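Local coordinates for enoyl-CoA hydratase/isomerase family protein (Ruegeria pomeroyi, PDB 3L3S), which belongs to the crotonase superfamily and is probably a hydro-lyase of the enoyl-CoA hydratase/isomerase type, acting in fatty acid metabolism, at residues 209-219 with 234-245; 117-125 with 150-158. One frame throughout, in Å; residues are numbered along the deposited sequence.

Contact 1 (209-219 with 234-245); sequences NQAPLRRGLET and LATPVMVEHFMD
Asn209 ND2 donates to Asp245 OD1 across 2.8 Å, almost straight at 174°. The acceptor lies in the plane of the amide, yet the donor stands above the carboxylate plane. The same ND2 also reaches the carbonyl of Gly145 of the second subunit, while Asp245 OD1 takes a second bond from the backbone N of Gly247. Next, Pro212 sets CG against Asp245 OD2 (3.6 Å), and its CB lies 3.6 Å from His242 ND1. The far nitrogen of that imidazole, NE2, is bonded to Thr149 of the second subunit. Arg215 bends at chi2 (82°), which folds the chain across Glu241; its NE makes a weak, salt-bridged hydrogen bond to Glu241 OE1 at 3.3 Å, and Val238 CG2 lies over one guanidinium face, toward its rim. Thr219 meets Val238 tip to tip, OG1 lying 3.3 Å from CG1, while its hydroxyl donates to Arg215 O (2.7 Å). An alanine in place of Asp245 would probably cost Asn209 its straight bond and strip Pro212 CG and CD of the carboxylate packed on them. The two antiparallel helices thus join through a mixed seam of carbons against polar atoms, and Asn209 and His242 carry it into the trimer interface.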
ATOM      1  N   ASN B 209       8.100  28.208   3.480  1.00 22.49           N
ATOM      2  CA  ASN B 209       7.698  28.539   4.851  1.00 21.97           C
ATOM      3  C   ASN B 209       7.829  27.256   5.683  1.00 22.73           C
ATOM      4  O   ASN B 209       7.081  26.293   5.507  1.00 24.47           O
ATOM      5  CB  ASN B 209       6.268  29.084   4.829  1.00 19.83           C
ATOM      6  CG  ASN B 209       5.804  29.600   6.171  1.00 15.85           C
ATOM      7  OD1 ASN B 209       6.596  29.907   7.050  1.00 18.28           O
ATOM      8  ND2 ASN B 209       4.499  29.669   6.338  1.00 16.86           N
ATOM      9  N   GLN B 210       8.854  27.247   6.523  1.00 23.45           N
ATOM     10  CA  GLN B 210       9.221  26.101   7.348  1.00 24.05           C
ATOM     11  C   GLN B 210       8.278  25.523   8.399  1.00 25.78           C
ATOM     12  O   GLN B 210       8.109  24.303   8.442  1.00 28.14           O
ATOM     13  CB  GLN B 210      10.612  26.328   7.951  1.00 25.22           C
ATOM     14  CG  GLN B 210      11.731  26.529   6.912  1.00 23.33           C
ATOM     15  CD  GLN B 210      11.897  25.344   5.969  1.00 23.21           C
ATOM     16  OE1 GLN B 210      12.354  24.275   6.371  1.00 23.47           O
ATOM     17  NE2 GLN B 210      11.518  25.530   4.713  1.00 19.69           N
ATOM     18  N   ALA B 211       7.645  26.367   9.218  1.00 26.16           N
ATOM     19  CA  ALA B 211       6.743  25.867  10.264  1.00 26.51           C
ATOM     20  C   ALA B 211       5.598  24.952   9.776  1.00 26.09           C
ATOM     21  O   ALA B 211       5.366  23.915  10.399  1.00 26.42           O
ATOM     22  CB  ALA B 211       6.241  27.014  11.176  1.00 24.80           C
ATOM     23  N   PRO B 212       4.906  25.293   8.650  1.00 26.36           N
ATOM     24  CA  PRO B 212       3.831  24.408   8.181  1.00 26.31           C
ATOM     25  C   PRO B 212       4.368  23.126   7.538  1.00 26.91           C
ATOM     26  O   PRO B 212       3.658  22.118   7.480  1.00 23.28           O
ATOM     27  CB  PRO B 212       3.130  25.253   7.118  1.00 26.80           C
ATOM     28  CG  PRO B 212       3.305  26.602   7.583  1.00 27.61           C
ATOM     29  CD  PRO B 212       4.759  26.601   7.981  1.00 28.20           C
ATOM     30  N   LEU B 213       5.613  23.192   7.049  1.00 26.79           N
ATOM     31  CA  LEU B 213       6.296  22.072   6.393  1.00 26.69           C
ATOM     32  C   LEU B 213       6.601  20.974   7.405  1.00 26.01           C
ATOM     33  O   LEU B 213       6.313  19.806   7.151  1.00 25.62           O
ATOM     34  CB  LEU B 213       7.620  22.549   5.773  1.00 28.64           C
ATOM     35  CG  LEU B 213       8.357  21.925   4.579  1.00 29.15           C
ATOM     36  CD1 LEU B 213       9.809  22.349   4.670  1.00 29.66           C
ATOM     37  CD2 LEU B 213       8.281  20.420   4.519  1.00 28.94           C
ATOM     38  N   ARG B 214       7.218  21.359   8.523  1.00 26.80           N
ATOM     39  CA  ARG B 214       7.598  20.419   9.581  1.00 28.56           C
ATOM     40  C   ARG B 214       6.403  19.853  10.310  1.00 27.77           C
ATOM     41  O   ARG B 214       6.331  18.644  10.533  1.00 26.32           O
ATOM     42  CB  ARG B 214       8.566  21.068  10.557  1.00 30.68           C
ATOM     43  CG  ARG B 214       9.897  21.310   9.910  1.00 33.75           C
ATOM     44  CD  ARG B 214      10.721  22.311  10.652  1.00 37.12           C
ATOM     45  NE  ARG B 214      11.708  22.879   9.745  1.00 40.45           N
ATOM     46  CZ  ARG B 214      12.637  23.756  10.097  1.00 41.61           C
ATOM     47  NH1 ARG B 214      12.724  24.177  11.356  1.00 40.20           N
ATOM     48  NH2 ARG B 214      13.471  24.222   9.176  1.00 42.29           N
ATOM     49  N   ARG B 215       5.433  20.724  10.588  1.00 27.11           N
ATOM     50  CA  ARG B 215       4.193  20.342  11.258  1.00 26.55           C
ATOM     51  C   ARG B 215       3.400  19.432  10.302  1.00 23.71           C
ATOM     52  O   ARG B 215       2.845  18.423  10.717  1.00 22.52           O
ATOM     53  CB  ARG B 215       3.390  21.599  11.603  1.00 30.97           C
ATOM     54  CG  ARG B 215       2.261  21.408  12.595  1.00 38.52           C
ATOM     55  CD  ARG B 215       2.726  21.423  14.043  1.00 42.51           C
ATOM     56  NE  ARG B 215       1.627  21.061  14.937  1.00 46.72           N
ATOM     57  CZ  ARG B 215       1.485  19.867  15.513  1.00 48.36           C
ATOM     58  NH1 ARG B 215       2.377  18.904  15.302  1.00 48.83           N
ATOM     59  NH2 ARG B 215       0.434  19.626  16.283  1.00 47.10           N
ATOM     60  N   GLY B 216       3.463  19.750   9.009  1.00 21.29           N
ATOM     61  CA  GLY B 216       2.774  18.983   7.983  1.00 20.21           C
ATOM     62  C   GLY B 216       3.333  17.591   7.746  1.00 21.29           C
ATOM     63  O   GLY B 216       2.572  16.638   7.558  1.00 19.58           O
ATOM     64  N   LEU B 217       4.662  17.478   7.783  1.00 20.76           N
ATOM     65  CA  LEU B 217       5.350  16.201   7.599  1.00 21.43           C
ATOM     66  C   LEU B 217       5.135  15.313   8.814  1.00 20.67           C
ATOM     67  O   LEU B 217       4.873  14.119   8.673  1.00 20.96           O
ATOM     68  CB  LEU B 217       6.857  16.403   7.408  1.00 20.58           C
ATOM     69  CG  LEU B 217       7.592  15.662   6.277  1.00 22.52           C
ATOM     70  CD1 LEU B 217       9.067  15.832   6.504  1.00 22.50           C
ATOM     71  CD2 LEU B 217       7.267  14.166   6.157  1.00 22.02           C
ATOM     72  N   GLU B 218       5.229  15.914  10.000  1.00 22.34           N
ATOM     73  CA  GLU B 218       5.056  15.207  11.266  1.00 24.23           C
ATOM     74  C   GLU B 218       3.652  14.624  11.378  1.00 23.44           C
ATOM     75  O   GLU B 218       3.494  13.443  11.693  1.00 25.58           O
ATOM     76  CB  GLU B 218       5.352  16.139  12.438  1.00 28.18           C
ATOM     77  CG  GLU B 218       5.479  15.453  13.785  1.00 34.17           C
ATOM     78  CD  GLU B 218       6.224  16.301  14.790  1.00 39.83           C
ATOM     79  OE1 GLU B 218       5.825  17.470  15.006  1.00 41.48           O
ATOM     80  OE2 GLU B 218       7.226  15.803  15.349  1.00 43.61           O
ATOM     81  N   THR B 219       2.661  15.429  11.003  1.00 21.47           N
ATOM     82  CA  THR B 219       1.254  15.032  11.033  1.00 20.03           C
ATOM     83  C   THR B 219       0.985  13.894  10.035  1.00 20.21           C
ATOM     84  O   THR B 219       0.262  12.953  10.370  1.00 20.52           O
ATOM     85  CB  THR B 219       0.351  16.252  10.749  1.00 20.05           C
ATOM     86  OG1 THR B 219       0.615  17.264  11.729  1.00 21.17           O
ATOM     87  CG2 THR B 219      -1.114  15.898  10.807  1.00 20.69           C
ATOM     88  N   LEU B 234      -6.695  14.474  14.089  1.00 19.03           N
ATOM     89  CA  LEU B 234      -5.356  15.004  14.290  1.00 19.98           C
ATOM     90  C   LEU B 234      -5.050  16.079  13.260  1.00 19.77           C
ATOM     91  O   LEU B 234      -4.685  17.208  13.609  1.00 19.94           O
ATOM     92  CB  LEU B 234      -4.315  13.892  14.187  1.00 17.75           C
ATOM     93  CG  LEU B 234      -2.851  14.307  14.379  1.00 21.09           C
ATOM     94  CD1 LEU B 234      -2.537  14.484  15.844  1.00 17.19           C
ATOM     95  CD2 LEU B 234      -1.941  13.259  13.773  1.00 20.19           C
ATOM     96  N   ALA B 235      -5.284  15.719  12.002  1.00 18.44           N
ATOM     97  CA  ALA B 235      -5.005  16.568  10.859  1.00 17.15           C
ATOM     98  C   ALA B 235      -5.741  17.902  10.710  1.00 17.92           C
ATOM     99  O   ALA B 235      -5.112  18.892  10.332  1.00 17.48           O
ATOM    100  CB  ALA B 235      -5.124  15.759   9.590  1.00 12.38           C
ATOM    101  N   THR B 236      -7.039  17.941  11.028  1.00 17.08           N
ATOM    102  CA  THR B 236      -7.838  19.166  10.879  1.00 17.82           C
ATOM    103  C   THR B 236      -7.336  20.413  11.626  1.00 17.73           C
ATOM    104  O   THR B 236      -7.242  21.472  10.996  1.00 18.46           O
ATOM    105  CB  THR B 236      -9.369  18.906  11.069  1.00 17.23           C
ATOM    106  OG1 THR B 236      -9.777  17.870  10.175  1.00 19.22           O
ATOM    107  CG2 THR B 236     -10.188  20.151  10.795  1.00 17.68           C
ATOM    108  N   PRO B 237      -7.000  20.320  12.947  1.00 17.42           N
ATOM    109  CA  PRO B 237      -6.511  21.533  13.624  1.00 18.93           C
ATOM    110  C   PRO B 237      -5.141  21.949  13.080  1.00 21.29           C
ATOM    111  O   PRO B 237      -4.814  23.142  13.035  1.00 22.75           O
ATOM    112  CB  PRO B 237      -6.415  21.101  15.086  1.00 16.23           C
ATOM    113  CG  PRO B 237      -7.466  20.093  15.203  1.00 15.90           C
ATOM    114  CD  PRO B 237      -7.254  19.277  13.961  1.00 16.39           C
ATOM    115  N   VAL B 238      -4.391  20.964  12.577  1.00 22.66           N
ATOM    116  CA  VAL B 238      -3.072  21.210  11.991  1.00 22.04           C
ATOM    117  C   VAL B 238      -3.235  21.997  10.680  1.00 23.55           C
ATOM    118  O   VAL B 238      -2.415  22.873  10.381  1.00 24.53           O
ATOM    119  CB  VAL B 238      -2.278  19.885  11.799  1.00 20.89           C
ATOM    120  CG1 VAL B 238      -0.958  20.118  11.098  1.00 21.56           C
ATOM    121  CG2 VAL B 238      -2.005  19.236  13.143  1.00 20.01           C
HETATM  122  N   MSE B 239      -4.349  21.755   9.976  1.00 24.85           N
HETATM  123  CA  MSE B 239      -4.670  22.440   8.713  1.00 25.71           C
HETATM  124  C   MSE B 239      -5.067  23.898   8.973  1.00 25.69           C
HETATM  125  O   MSE B 239      -4.723  24.786   8.194  1.00 25.23           O
HETATM  126  CB  MSE B 239      -5.783  21.705   7.962  1.00 29.60           C
HETATM  127  CG  MSE B 239      -6.099  22.240   6.573  1.00 34.46           C
HETATM  128 SE   MSE B 239      -4.604  22.184   5.301  1.00 46.02          SE
HETATM  129  CE  MSE B 239      -5.648  22.506   3.679  1.00 42.50           C
ATOM    130  N   VAL B 240      -5.766  24.124  10.089  1.00 25.97           N
ATOM    131  CA  VAL B 240      -6.204  25.462  10.526  1.00 24.84           C
ATOM    132  C   VAL B 240      -4.959  26.303  10.829  1.00 25.00           C
ATOM    133  O   VAL B 240      -4.819  27.399  10.315  1.00 24.47           O
ATOM    134  CB  VAL B 240      -7.126  25.360  11.781  1.00 23.22           C
ATOM    135  CG1 VAL B 240      -7.396  26.727  12.420  1.00 21.39           C
ATOM    136  CG2 VAL B 240      -8.428  24.687  11.404  1.00 23.27           C
ATOM    137  N   GLU B 241      -4.019  25.707  11.562  1.00 27.91           N
ATOM    138  CA  GLU B 241      -2.754  26.333  11.942  1.00 30.24           C
ATOM    139  C   GLU B 241      -1.924  26.791  10.724  1.00 29.22           C
ATOM    140  O   GLU B 241      -1.282  27.833  10.792  1.00 30.02           O
ATOM    141  CB  GLU B 241      -1.961  25.356  12.815  1.00 33.56           C
ATOM    142  CG  GLU B 241      -0.638  25.868  13.367  1.00 41.10           C
ATOM    143  CD  GLU B 241       0.450  24.805  13.308  1.00 46.77           C
ATOM    144  OE1 GLU B 241       0.675  24.135  14.346  1.00 49.17           O
ATOM    145  OE2 GLU B 241       1.061  24.631  12.218  1.00 47.21           O
ATOM    146  N   HIS B 242      -1.996  26.048   9.611  1.00 28.60           N
ATOM    147  CA  HIS B 242      -1.266  26.376   8.369  1.00 27.19           C
ATOM    148  C   HIS B 242      -1.825  27.647   7.746  1.00 27.41           C
ATOM    149  O   HIS B 242      -1.090  28.446   7.160  1.00 27.88           O
ATOM    150  CB  HIS B 242      -1.398  25.266   7.312  1.00 26.96           C
ATOM    151  CG  HIS B 242      -0.791  23.956   7.702  1.00 28.72           C
ATOM    152  ND1 HIS B 242       0.185  23.832   8.669  1.00 29.59           N
ATOM    153  CD2 HIS B 242      -1.035  22.703   7.254  1.00 28.15           C
ATOM    154  CE1 HIS B 242       0.513  22.559   8.799  1.00 28.12           C
ATOM    155  NE2 HIS B 242      -0.214  21.853   7.952  1.00 27.78           N
ATOM    156  N   PHE B 243      -3.148  27.785   7.834  1.00 27.60           N
ATOM    157  CA  PHE B 243      -3.848  28.942   7.295  1.00 27.37           C
ATOM    158  C   PHE B 243      -3.779  30.158   8.223  1.00 27.74           C
ATOM    159  O   PHE B 243      -4.119  31.267   7.821  1.00 29.08           O
ATOM    160  CB  PHE B 243      -5.288  28.573   6.918  1.00 26.17           C
ATOM    161  CG  PHE B 243      -5.419  27.995   5.533  1.00 24.43           C
ATOM    162  CD1 PHE B 243      -5.970  28.762   4.489  1.00 26.03           C
ATOM    163  CD2 PHE B 243      -4.944  26.693   5.245  1.00 25.69           C
ATOM    164  CE1 PHE B 243      -6.042  28.245   3.154  1.00 24.13           C
ATOM    165  CE2 PHE B 243      -5.005  26.160   3.929  1.00 21.37           C
ATOM    166  CZ  PHE B 243      -5.556  26.938   2.881  1.00 24.78           C
HETATM  167  N   MSE B 244      -3.303  29.951   9.448  1.00 27.55           N
HETATM  168  CA  MSE B 244      -3.158  31.036  10.415  1.00 31.94           C
HETATM  169  C   MSE B 244      -1.708  31.498  10.536  1.00 33.01           C
HETATM  170  O   MSE B 244      -1.420  32.513  11.180  1.00 33.04           O
HETATM  171  CB  MSE B 244      -3.728  30.619  11.780  1.00 32.49           C
HETATM  172  CG  MSE B 244      -5.225  30.321  11.749  1.00 37.70           C
HETATM  173 SE   MSE B 244      -6.265  31.851  11.154  1.00 45.29          SE
HETATM  174  CE  MSE B 244      -6.840  31.355   9.403  1.00 44.83           C
ATOM    175  N   ASP B 245      -0.817  30.774   9.853  1.00 33.56           N
ATOM    176  CA  ASP B 245       0.624  31.046   9.832  1.00 35.66           C
ATOM    177  C   ASP B 245       0.908  32.394   9.146  1.00 35.91           C
ATOM    178  O   ASP B 245       0.312  32.693   8.104  1.00 36.20           O
ATOM    179  CB  ASP B 245       1.347  29.915   9.081  1.00 34.54           C
ATOM    180  CG  ASP B 245       2.836  29.846   9.396  1.00 35.43           C
ATOM    181  OD1 ASP B 245       3.618  30.607   8.792  1.00 34.37           O
ATOM    182  OD2 ASP B 245       3.222  29.014  10.243  1.00 36.71           O
TER

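Contact 2 (117-125 with 150-158); sequences AAGLQLMAA and TPAVAVSRV
Apolar packing dominates where Ala124 CB settles against the 150-158 segment, 4.0 Å from Ala154 CB and 4.1 Å from Val155 CG2. Leu120 crosses Val155 at about a right angle, its CG touching the same CG2 methyl, and Val158 CG2 borders Ala124 from the next turn. Small residues at Ala124 and Ala154 let the short helices run 8.1 Å apart, inclined by 27°. A second group of contacts sets carbon against polar atoms. Pro151 lays CB on Ala117 O (3.6 Å) and CG on Gln121 OE1 (3.6 Å). With CG anti to the backbone N (chi1 174°) and the chain extended beyond it, Gln121 passes over Pro151 and carries its amide to the third subunit, where NE2 bonds to Tyr232 OH. No direct hydrogen bond joins the segments; one water does so instead, donating to Ala124 O at 2.6 Å and to Ala154 O at 2.7 Å. In this chain the two short helices thus pack closely on small side chains near its centre. Both of the water's hydrogens are spent on carbonyls, so a single molecule ties together two backbones that offer each other only acceptors at this point.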
ATOM      1  N   ALA B 117      21.144  -4.576   2.506  1.00 23.96           N
ATOM      2  CA  ALA B 117      20.871  -4.858   3.915  1.00 22.67           C
ATOM      3  C   ALA B 117      20.478  -3.588   4.661  1.00 23.25           C
ATOM      4  O   ALA B 117      19.563  -2.893   4.216  1.00 24.38           O
ATOM      5  CB  ALA B 117      22.078  -5.566   4.563  1.00 22.81           C
ATOM      6  N   ALA B 118      21.201  -3.247   5.732  1.00 21.42           N
ATOM      7  CA  ALA B 118      20.929  -2.035   6.512  1.00 23.08           C
ATOM      8  C   ALA B 118      21.155  -0.758   5.691  1.00 21.67           C
ATOM      9  O   ALA B 118      20.726   0.326   6.081  1.00 22.40           O
ATOM     10  CB  ALA B 118      21.751  -2.022   7.798  1.00 21.84           C
ATOM     11  N   GLY B 119      21.783  -0.935   4.526  1.00 22.45           N
ATOM     12  CA  GLY B 119      22.043   0.147   3.595  1.00 21.08           C
ATOM     13  C   GLY B 119      20.789   0.491   2.819  1.00 22.67           C
ATOM     14  O   GLY B 119      20.595   1.647   2.418  1.00 23.74           O
ATOM     15  N   LEU B 120      19.932  -0.510   2.613  1.00 21.62           N
ATOM     16  CA  LEU B 120      18.657  -0.297   1.933  1.00 23.62           C
ATOM     17  C   LEU B 120      17.666   0.292   2.947  1.00 21.95           C
ATOM     18  O   LEU B 120      16.814   1.083   2.585  1.00 21.40           O
ATOM     19  CB  LEU B 120      18.121  -1.599   1.328  1.00 25.03           C
ATOM     20  CG  LEU B 120      16.838  -1.551   0.491  1.00 25.44           C
ATOM     21  CD1 LEU B 120      16.966  -0.578  -0.671  1.00 25.80           C
ATOM     22  CD2 LEU B 120      16.529  -2.931  -0.005  1.00 25.10           C
ATOM     23  N   GLN B 121      17.855  -0.050   4.222  1.00 21.74           N
ATOM     24  CA  GLN B 121      17.035   0.444   5.333  1.00 22.88           C
ATOM     25  C   GLN B 121      17.207   1.959   5.520  1.00 21.29           C
ATOM     26  O   GLN B 121      16.217   2.671   5.679  1.00 23.85           O
ATOM     27  CB  GLN B 121      17.421  -0.291   6.624  1.00 22.41           C
ATOM     28  CG  GLN B 121      16.760   0.193   7.908  1.00 23.58           C
ATOM     29  CD  GLN B 121      17.095  -0.659   9.118  1.00 23.69           C
ATOM     30  OE1 GLN B 121      18.070  -1.423   9.129  1.00 24.22           O
ATOM     31  NE2 GLN B 121      16.275  -0.540  10.147  1.00 25.21           N
ATOM     32  N   LEU B 122      18.460   2.426   5.467  1.00 19.06           N
ATOM     33  CA  LEU B 122      18.829   3.841   5.617  1.00 17.79           C
ATOM     34  C   LEU B 122      18.134   4.674   4.561  1.00 20.59           C
ATOM     35  O   LEU B 122      17.590   5.749   4.847  1.00 22.33           O
ATOM     36  CB  LEU B 122      20.349   4.017   5.465  1.00 16.47           C
ATOM     37  CG  LEU B 122      20.971   5.411   5.678  1.00 15.93           C
ATOM     38  CD1 LEU B 122      20.926   5.795   7.154  1.00 11.99           C
ATOM     39  CD2 LEU B 122      22.413   5.426   5.168  1.00 12.67           C
HETATM   40  N   MSE B 123      18.138   4.129   3.347  1.00 22.04           N
HETATM   41  CA  MSE B 123      17.517   4.739   2.187  1.00 23.97           C
HETATM   42  C   MSE B 123      15.989   4.696   2.365  1.00 21.80           C
HETATM   43  O   MSE B 123      15.317   5.709   2.197  1.00 21.07           O
HETATM   44  CB  MSE B 123      17.931   3.971   0.932  1.00 28.27           C
HETATM   45  CG  MSE B 123      17.644   4.690  -0.352  1.00 36.59           C
HETATM   46 SE   MSE B 123      17.098   3.479  -1.771  1.00 50.62          SE
HETATM   47  CE  MSE B 123      15.426   2.983  -0.920  1.00 40.08           C
ATOM     48  N   ALA B 124      15.474   3.534   2.766  1.00 18.88           N
ATOM     49  CA  ALA B 124      14.047   3.334   2.991  1.00 18.05           C
ATOM     50  C   ALA B 124      13.491   4.194   4.124  1.00 19.08           C
ATOM     51  O   ALA B 124      12.329   4.574   4.077  1.00 20.32           O
ATOM     52  CB  ALA B 124      13.746   1.876   3.237  1.00 17.06           C
ATOM     53  N   ALA B 125      14.345   4.543   5.093  1.00 19.24           N
ATOM     54  CA  ALA B 125      13.965   5.384   6.238  1.00 17.48           C
ATOM     55  C   ALA B 125      13.881   6.867   5.866  1.00 17.50           C
ATOM     56  O   ALA B 125      13.288   7.661   6.595  1.00 19.32           O
ATOM     57  CB  ALA B 125      14.928   5.178   7.404  1.00 21.02           C
ATOM     58  N   THR B 150      15.444  -6.453  10.629  1.00 27.96           N
ATOM     59  CA  THR B 150      15.386  -5.005  10.867  1.00 27.74           C
ATOM     60  C   THR B 150      15.315  -4.183   9.571  1.00 27.90           C
ATOM     61  O   THR B 150      14.535  -3.252   9.514  1.00 30.47           O
ATOM     62  CB  THR B 150      16.462  -4.498  11.885  1.00 28.28           C
ATOM     63  OG1 THR B 150      17.767  -4.978  11.537  1.00 29.25           O
ATOM     64  CG2 THR B 150      16.122  -4.945  13.288  1.00 27.79           C
ATOM     65  N   PRO B 151      16.089  -4.545   8.504  1.00 27.73           N
ATOM     66  CA  PRO B 151      15.952  -3.733   7.293  1.00 25.18           C
ATOM     67  C   PRO B 151      14.604  -3.864   6.603  1.00 24.38           C
ATOM     68  O   PRO B 151      14.141  -2.899   5.997  1.00 23.83           O
ATOM     69  CB  PRO B 151      17.107  -4.219   6.422  1.00 24.93           C
ATOM     70  CG  PRO B 151      18.122  -4.548   7.405  1.00 26.62           C
ATOM     71  CD  PRO B 151      17.339  -5.333   8.399  1.00 27.34           C
ATOM     72  N   ALA B 152      13.940  -5.014   6.789  1.00 22.05           N
ATOM     73  CA  ALA B 152      12.625  -5.243   6.181  1.00 20.43           C
ATOM     74  C   ALA B 152      11.502  -4.426   6.838  1.00 20.49           C
ATOM     75  O   ALA B 152      10.424  -4.279   6.259  1.00 17.69           O
ATOM     76  CB  ALA B 152      12.267  -6.723   6.156  1.00 20.42           C
ATOM     77  N   VAL B 153      11.784  -3.864   8.020  1.00 19.17           N
ATOM     78  CA  VAL B 153      10.835  -3.017   8.746  1.00 17.18           C
ATOM     79  C   VAL B 153      10.628  -1.706   7.979  1.00 18.29           C
ATOM     80  O   VAL B 153       9.496  -1.372   7.628  1.00 20.80           O
ATOM     81  CB  VAL B 153      11.302  -2.746  10.206  1.00 16.58           C
ATOM     82  CG1 VAL B 153      10.391  -1.746  10.911  1.00 18.76           C
ATOM     83  CG2 VAL B 153      11.320  -4.032  10.988  1.00 12.00           C
ATOM     84  N   ALA B 154      11.723  -1.015   7.675  1.00 13.91           N
ATOM     85  CA  ALA B 154      11.660   0.241   6.937  1.00 13.72           C
ATOM     86  C   ALA B 154      11.267   0.023   5.475  1.00 15.61           C
ATOM     87  O   ALA B 154      10.500   0.819   4.927  1.00 18.58           O
ATOM     88  CB  ALA B 154      12.983   0.992   7.029  1.00 11.16           C
ATOM     89  N   VAL B 155      11.745  -1.077   4.877  1.00 14.90           N
ATOM     90  CA  VAL B 155      11.434  -1.432   3.481  1.00 15.84           C
ATOM     91  C   VAL B 155       9.939  -1.774   3.302  1.00 16.31           C
ATOM     92  O   VAL B 155       9.319  -1.332   2.332  1.00 15.26           O
ATOM     93  CB  VAL B 155      12.342  -2.600   2.946  1.00 14.18           C
ATOM     94  CG1 VAL B 155      12.010  -2.940   1.500  1.00 13.33           C
ATOM     95  CG2 VAL B 155      13.807  -2.210   3.013  1.00 16.12           C
ATOM     96  N   SER B 156       9.365  -2.499   4.270  1.00 17.72           N
ATOM     97  CA  SER B 156       7.947  -2.883   4.245  1.00 17.23           C
ATOM     98  C   SER B 156       6.985  -1.702   4.307  1.00 16.94           C
ATOM     99  O   SER B 156       5.797  -1.855   4.040  1.00 15.61           O
ATOM    100  CB  SER B 156       7.622  -3.846   5.375  1.00 16.44           C
ATOM    101  OG  SER B 156       7.861  -3.234   6.634  1.00 21.78           O
ATOM    102  N   ARG B 157       7.508  -0.533   4.673  1.00 17.39           N
ATOM    103  CA  ARG B 157       6.697   0.667   4.744  1.00 18.24           C
ATOM    104  C   ARG B 157       6.667   1.436   3.435  1.00 19.43           C
ATOM    105  O   ARG B 157       5.773   2.259   3.231  1.00 22.12           O
ATOM    106  CB  ARG B 157       7.141   1.564   5.904  1.00 18.06           C
ATOM    107  CG  ARG B 157       6.298   1.395   7.187  1.00 18.52           C
ATOM    108  CD  ARG B 157       6.374  -0.018   7.748  1.00 18.20           C
ATOM    109  NE  ARG B 157       5.720  -0.150   9.044  1.00 22.92           N
ATOM    110  CZ  ARG B 157       5.688  -1.267   9.776  1.00 22.28           C
ATOM    111  NH1 ARG B 157       6.274  -2.385   9.353  1.00 20.04           N
ATOM    112  NH2 ARG B 157       5.069  -1.259  10.949  1.00 19.76           N
ATOM    113  N   VAL B 158       7.604   1.130   2.532  1.00 18.75           N
ATOM    114  CA  VAL B 158       7.685   1.828   1.248  1.00 18.37           C
ATOM    115  C   VAL B 158       7.340   1.023  -0.018  1.00 19.84           C
ATOM    116  O   VAL B 158       7.292   1.589  -1.110  1.00 21.98           O
ATOM    117  CB  VAL B 158       9.042   2.602   1.080  1.00 20.71           C
ATOM    118  CG1 VAL B 158       9.229   3.635   2.219  1.00 20.68           C
ATOM    119  CG2 VAL B 158      10.236   1.647   0.989  1.00 16.20           C
TER
HETATM  120  O   HOH W   1      10.316   3.526   5.301  1.00 22.71           O

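How the contacts relate
Contact 2 comes first along the chain and closes before contact 1 opens; both belong to the same crotonase-type chain fold. Their centres are 27 Å apart and their nearest atoms about 9 Å, without touching. Contact 2 joins helices 118-124 and 150-155 near the middle of the chain, 8 Å from its centre, whereas contact 1 pairs helices 210-223 and 228-244 toward the periphery, 23 Å out. The trimer brings these distant regions together: helix 228-244 of one subunit packs on the 150-158 region of another, with Thr150 lying on Met239 of the third subunit. The peripheral helices of one subunit therefore pack against the core helices of another.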